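Local coordinates for protein orotidine-5-phosphate decarboxylase/orotate phosphoribosyltransferase, putative (Ompdcase-oprtase, putative) (Leishmania infantum, PDB 3QW3) that probably catalyses the decarboxylation of orotidine 5'-phosphate to UMP, this chain being the decarboxylase domain of a longer, two-activity UMP synthase, at residues E68-V73 with L103-I108; E39-Y44 with A239-L244. One frame throughout, in Å; residues are numbered along the deposited sequence.

Contact 1 (E68-V73 with L103-I108); sequences EVIRAV and LNAHAI
Ile70 carries the contact, pressing both ends of its branched side chain against Leu103, Asn104 and Ala105 where helix 89-102 gives way to strand 107-110. The fold is the TIM barrel of the OMP decarboxylase family, and here the last turn of one outer helix, 60-72, meets the connection that leads from the next helix into its strand. With CG1 anti to its carbonyl carbon (chi1 -71°), Ile70 brings both branches up to the same backbone oxygen: Leu103 O lies 3.4 Å from Ile70 CG2 and 3.7 Å from Ile70 CD1. Beyond it the branches part. Ile70 CG2 goes on to Asn104 O at 3.9 Å, while Ile70 CD1, at the end of the longer branch, reaches Leu103 CB at 4.0 Å and, more loosely, Ala105 CB at 4.5 Å. The Ile70 and Leu103 side chains cross at about a right angle, and Leu103 also packs on Trp63, Leu66 and Ser67 of the same helix as Ile70.

The chain leaves helical geometry at Asn104, which has a positive phi (60°), before it enters strand 107-110. Further out, Leu81 of strand 80-85 touches both Leu103 and Ala105, His106 forms backbone hydrogen bonds with Val79 and Ala129, and Ala105 O accepts a hydrogen bond from Lys128 NZ. On the helix side, Val69 and Val73 pack on Cys34 and Ile38, joining helix 60-72 to helix 27-41. Within the connection itself, Asn104 O sits 4.0 Å above the plane of the His106 ring, displaced toward its rim.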
loop_
_atom_site.group_PDB
_atom_site.type_symbol
_atom_site.label_atom_id
_atom_site.label_comp_id
_atom_site.label_asym_id
_atom_site.label_seq_id
_atom_site.Cartn_x
_atom_site.Cartn_y
_atom_site.Cartn_z
ATOM N N GLU A 68 -0.465 -5.254 -21.045
ATOM C CA GLU A 68 -1.267 -5.689 -22.187
ATOM C C GLU A 68 -2.771 -5.513 -21.941
ATOM O O GLU A 68 -3.502 -5.072 -22.830
ATOM C CB GLU A 68 -0.938 -7.142 -22.555
ATOM C CG GLU A 68 -1.685 -7.659 -23.781
ATOM C CD GLU A 68 -1.167 -8.997 -24.299
ATOM O OE1 GLU A 68 -1.619 -9.410 -25.390
ATOM O OE2 GLU A 68 -0.323 -9.636 -23.629
ATOM N N VAL A 69 -3.227 -5.853 -20.736
ATOM C CA VAL A 69 -4.641 -5.692 -20.378
ATOM C C VAL A 69 -5.049 -4.213 -20.391
ATOM O O VAL A 69 -6.105 -3.866 -20.921
ATOM C CB VAL A 69 -4.986 -6.386 -19.020
ATOM C CG1 VAL A 69 -6.392 -6.022 -18.550
ATOM C CG2 VAL A 69 -4.859 -7.896 -19.146
ATOM N N ILE A 70 -4.205 -3.345 -19.835
ATOM C CA ILE A 70 -4.478 -1.900 -19.841
ATOM C C ILE A 70 -4.568 -1.368 -21.279
ATOM O O ILE A 70 -5.494 -0.624 -21.615
ATOM C CB ILE A 70 -3.444 -1.117 -18.986
ATOM C CG1 ILE A 70 -3.682 -1.412 -17.496
ATOM C CG2 ILE A 70 -3.511 0.389 -19.268
ATOM C CD1 ILE A 70 -2.608 -0.893 -16.560
ATOM N N ARG A 71 -3.623 -1.780 -22.122
ATOM C CA ARG A 71 -3.613 -1.389 -23.533
ATOM C C ARG A 71 -4.880 -1.869 -24.257
ATOM O O ARG A 71 -5.343 -1.217 -25.199
ATOM C CB ARG A 71 -2.345 -1.911 -24.221
ATOM C CG ARG A 71 -1.924 -1.131 -25.456
ATOM C CD ARG A 71 -0.494 -1.482 -25.874
ATOM N N ALA A 72 -5.442 -2.989 -23.796
ATOM C CA ALA A 72 -6.654 -3.586 -24.382
ATOM C C ALA A 72 -7.935 -2.787 -24.123
ATOM O O ALA A 72 -8.922 -2.934 -24.850
ATOM C CB ALA A 72 -6.829 -5.021 -23.902
ATOM N N VAL A 73 -7.922 -1.951 -23.089
ATOM C CA VAL A 73 -9.079 -1.123 -22.766
ATOM C C VAL A 73 -9.265 -0.061 -23.861
ATOM O O VAL A 73 -8.320 0.668 -24.173
ATOM C CB VAL A 73 -8.926 -0.467 -21.371
ATOM C CG1 VAL A 73 -10.084 0.462 -21.072
ATOM C CG2 VAL A 73 -8.801 -1.548 -20.293
ATOM N N LEU A 103 2.866 1.895 -17.022
ATOM C CA LEU A 103 1.657 1.105 -17.260
ATOM C C LEU A 103 0.556 1.902 -17.958
ATOM O O LEU A 103 -0.379 1.311 -18.516
ATOM C CB LEU A 103 1.129 0.503 -15.954
ATOM C CG LEU A 103 1.977 -0.593 -15.302
ATOM C CD1 LEU A 103 1.495 -0.830 -13.867
ATOM C CD2 LEU A 103 1.951 -1.880 -16.110
ATOM N N ASN A 104 0.679 3.229 -17.919
ATOM C CA ASN A 104 -0.272 4.161 -18.551
ATOM C C ASN A 104 -1.696 4.039 -18.012
ATOM O O ASN A 104 -2.673 4.174 -18.753
ATOM C CB ASN A 104 -0.262 4.031 -20.084
ATOM C CG ASN A 104 1.022 4.541 -20.708
ATOM O OD1 ASN A 104 1.404 5.702 -20.532
ATOM N ND2 ASN A 104 1.685 3.679 -21.464
ATOM N N ALA A 105 -1.805 3.775 -16.713
ATOM C CA ALA A 105 -3.088 3.867 -16.031
ATOM C C ALA A 105 -3.429 5.342 -15.857
ATOM O O ALA A 105 -2.535 6.196 -15.860
ATOM C CB ALA A 105 -3.028 3.158 -14.680
ATOM N N HIS A 106 -4.718 5.644 -15.721
ATOM C CA HIS A 106 -5.170 7.029 -15.583
ATOM C C HIS A 106 -5.370 7.443 -14.128
ATOM O O HIS A 106 -5.515 8.631 -13.823
ATOM C CB HIS A 106 -6.468 7.238 -16.381
ATOM C CG HIS A 106 -6.403 6.710 -17.778
ATOM N ND1 HIS A 106 -6.146 7.513 -18.869
ATOM C CD2 HIS A 106 -6.555 5.455 -18.263
ATOM C CE1 HIS A 106 -6.144 6.776 -19.965
ATOM N NE2 HIS A 106 -6.397 5.524 -19.626
ATOM N N ALA A 107 -5.374 6.453 -13.234
ATOM C CA ALA A 107 -5.631 6.685 -11.827
ATOM C C ALA A 107 -5.060 5.546 -10.989
ATOM O O ALA A 107 -4.792 4.451 -11.507
ATOM C CB ALA A 107 -7.137 6.823 -11.571
ATOM N N ILE A 108 -4.900 5.808 -9.698
ATOM C CA ILE A 108 -4.407 4.801 -8.753
ATOM C C ILE A 108 -5.165 4.925 -7.431
ATOM O O ILE A 108 -5.688 5.988 -7.107
ATOM C CB ILE A 108 -2.872 4.968 -8.521
ATOM C CG1 ILE A 108 -2.238 3.692 -7.940
ATOM C CG2 ILE A 108 -2.567 6.211 -7.679
ATOM C CD1 ILE A 108 -0.699 3.764 -7.842
#

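Contact 2 (E39-Y44 with A239-L244); sequences EQTHEY and AAAKEL
The ring of Tyr44 lies against the start of helix 237-253, one face turned to Lys242. CG of Tyr44 is anti to its carbonyl carbon (chi1 -59°), and this rotation lays the ring over the lysine backbone. Lys242 CA stands 3.8 Å from the centroid of the Tyr44 ring and 9° off its normal, a CH-pi contact over the ring centre. From there the lysine chain runs extended beside the tyrosine in the same direction; Lys242 CG lies 3.5 Å from Tyr44 CZ, and Lys242 CE passes 3.3 Å from Tyr44 OH. Only at chi4 (-69°) does the chain bend, taking NZ away from the phenol to a salt bridge with Glu246.

In the TIM barrel this joins the C-terminal end of helix 27-41, and the turn after it, to the long C-terminal helix. Ala241 is the buried side of the joint: its CB is 3.8 Å from Thr41 CG2 and 4.2 Å from Tyr44 CB, and it also packs on Leu16 of strand 16-20. Thr41 divides its two branches, CG2 facing the alanine while OG1 hydrogen-bonds to Leu37 O and Tyr48 OH. The turn is closed by the backbone bond from Tyr44 N to Thr41 O, 2.9 Å long.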
loop_
_atom_site.group_PDB
_atom_site.type_symbol
_atom_site.label_atom_id
_atom_site.label_comp_id
_atom_site.label_asym_id
_atom_site.label_seq_id
_atom_site.Cartn_x
_atom_site.Cartn_y
_atom_site.Cartn_z
ATOM N N GLU A 39 -14.404 -6.920 -23.825
ATOM C CA GLU A 39 -15.237 -7.031 -25.031
ATOM C C GLU A 39 -16.727 -7.094 -24.689
ATOM O O GLU A 39 -17.553 -6.479 -25.372
ATOM C CB GLU A 39 -14.819 -8.255 -25.861
ATOM N N GLN A 40 -17.065 -7.816 -23.624
ATOM C CA GLN A 40 -18.461 -7.982 -23.203
ATOM C C GLN A 40 -19.078 -6.742 -22.545
ATOM O O GLN A 40 -20.299 -6.556 -22.594
ATOM C CB GLN A 40 -18.590 -9.176 -22.255
ATOM C CG GLN A 40 -18.342 -10.524 -22.905
ATOM C CD GLN A 40 -18.137 -11.633 -21.894
ATOM O OE1 GLN A 40 -17.616 -11.406 -20.804
ATOM N NE2 GLN A 40 -18.539 -12.845 -22.257
ATOM N N THR A 41 -18.242 -5.891 -21.946
ATOM C CA THR A 41 -18.734 -4.852 -21.043
ATOM C C THR A 41 -18.446 -3.398 -21.431
ATOM O O THR A 41 -19.037 -2.489 -20.851
ATOM C CB THR A 41 -18.196 -5.061 -19.599
ATOM O OG1 THR A 41 -16.763 -4.984 -19.610
ATOM C CG2 THR A 41 -18.649 -6.410 -19.034
ATOM N N HIS A 42 -17.551 -3.169 -22.390
ATOM C CA HIS A 42 -17.054 -1.805 -22.640
ATOM C C HIS A 42 -18.129 -0.783 -23.035
ATOM O O HIS A 42 -18.008 0.393 -22.700
ATOM C CB HIS A 42 -15.894 -1.793 -23.642
ATOM C CG HIS A 42 -16.298 -2.125 -25.042
ATOM N ND1 HIS A 42 -16.604 -1.158 -25.976
ATOM C CD2 HIS A 42 -16.452 -3.316 -25.669
ATOM C CE1 HIS A 42 -16.928 -1.737 -27.117
ATOM N NE2 HIS A 42 -16.844 -3.046 -26.958
ATOM N N GLU A 43 -19.182 -1.228 -23.722
ATOM C CA GLU A 43 -20.266 -0.318 -24.103
ATOM C C GLU A 43 -20.937 0.316 -22.883
ATOM O O GLU A 43 -21.499 1.410 -22.975
ATOM C CB GLU A 43 -21.307 -1.035 -24.974
ATOM N N TYR A 44 -20.834 -0.354 -21.733
ATOM C CA TYR A 44 -21.506 0.085 -20.515
ATOM C C TYR A 44 -20.559 0.443 -19.370
ATOM O O TYR A 44 -21.007 0.672 -18.247
ATOM C CB TYR A 44 -22.531 -0.969 -20.076
ATOM C CG TYR A 44 -23.560 -1.201 -21.151
ATOM C CD1 TYR A 44 -24.613 -0.305 -21.328
ATOM C CD2 TYR A 44 -23.456 -2.286 -22.023
ATOM C CE1 TYR A 44 -25.552 -0.492 -22.334
ATOM C CE2 TYR A 44 -24.395 -2.485 -23.031
ATOM C CZ TYR A 44 -25.436 -1.582 -23.177
ATOM O OH TYR A 44 -26.372 -1.763 -24.171
ATOM N N ALA A 239 -25.001 -8.791 -20.720
ATOM C CA ALA A 239 -26.335 -8.411 -20.259
ATOM C C ALA A 239 -26.306 -7.868 -18.836
ATOM O O ALA A 239 -27.082 -6.972 -18.493
ATOM C CB ALA A 239 -27.305 -9.594 -20.360
ATOM N N ALA A 240 -25.408 -8.416 -18.019
ATOM C CA ALA A 240 -25.240 -7.987 -16.635
ATOM C C ALA A 240 -24.782 -6.535 -16.546
ATOM O O ALA A 240 -25.293 -5.770 -15.733
ATOM C CB ALA A 240 -24.251 -8.904 -15.906
ATOM N N ALA A 241 -23.816 -6.168 -17.381
ATOM C CA ALA A 241 -23.279 -4.812 -17.372
ATOM C C ALA A 241 -24.326 -3.831 -17.877
ATOM O O ALA A 241 -24.495 -2.752 -17.312
ATOM C CB ALA A 241 -22.003 -4.731 -18.200
ATOM N N LYS A 242 -25.037 -4.224 -18.933
ATOM C CA LYS A 242 -26.126 -3.412 -19.466
ATOM C C LYS A 242 -27.164 -3.140 -18.379
ATOM O O LYS A 242 -27.536 -1.990 -18.154
ATOM C CB LYS A 242 -26.764 -4.092 -20.683
ATOM C CG LYS A 242 -27.872 -3.279 -21.354
ATOM C CD LYS A 242 -28.389 -3.985 -22.610
ATOM C CE LYS A 242 -29.322 -3.090 -23.433
ATOM N NZ LYS A 242 -30.625 -2.827 -22.750
ATOM N N GLU A 243 -27.605 -4.196 -17.693
ATOM C CA GLU A 243 -28.623 -4.070 -16.646
ATOM C C GLU A 243 -28.170 -3.189 -15.479
ATOM O O GLU A 243 -28.925 -2.329 -15.028
ATOM C CB GLU A 243 -29.073 -5.450 -16.149
ATOM C CG GLU A 243 -30.060 -5.412 -14.975
ATOM C CD GLU A 243 -30.662 -6.770 -14.658
ATOM O OE1 GLU A 243 -31.142 -6.963 -13.517
ATOM O OE2 GLU A 243 -30.666 -7.646 -15.548
ATOM N N LEU A 244 -26.943 -3.405 -15.004
ATOM C CA LEU A 244 -26.395 -2.616 -13.902
ATOM C C LEU A 244 -26.256 -1.148 -14.284
ATOM O O LEU A 244 -26.634 -0.270 -13.513
ATOM C CB LEU A 244 -25.031 -3.155 -13.463
ATOM C CG LEU A 244 -24.962 -4.431 -12.626
ATOM C CD1 LEU A 244 -23.535 -4.958 -12.640
ATOM C CD2 LEU A 244 -25.436 -4.203 -11.194
#

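In the fold
Both contacts lie in the outer layer of one barrel, contact 1 between a helix and a helix-to-strand connection, contact 2 between helix ends. Their centres are 19 Å apart and their nearest atoms about 7 Å, so they do not touch. Helix 27-41 connects them: its Cys34 and Ile38 receive side chains from segment 68-73, while its end enters contact 2. His42 likewise packs on Pro74, just beyond segment 68-73. Along the chain, contact 1 is nested within the much longer loop closed by contact 2. Segment 103-108 enters strand 107-110 at its N-terminal end, and Tyr44 likewise precedes strand 47-50, both away from the C-terminal strand ends where TIM-barrel active sites lie.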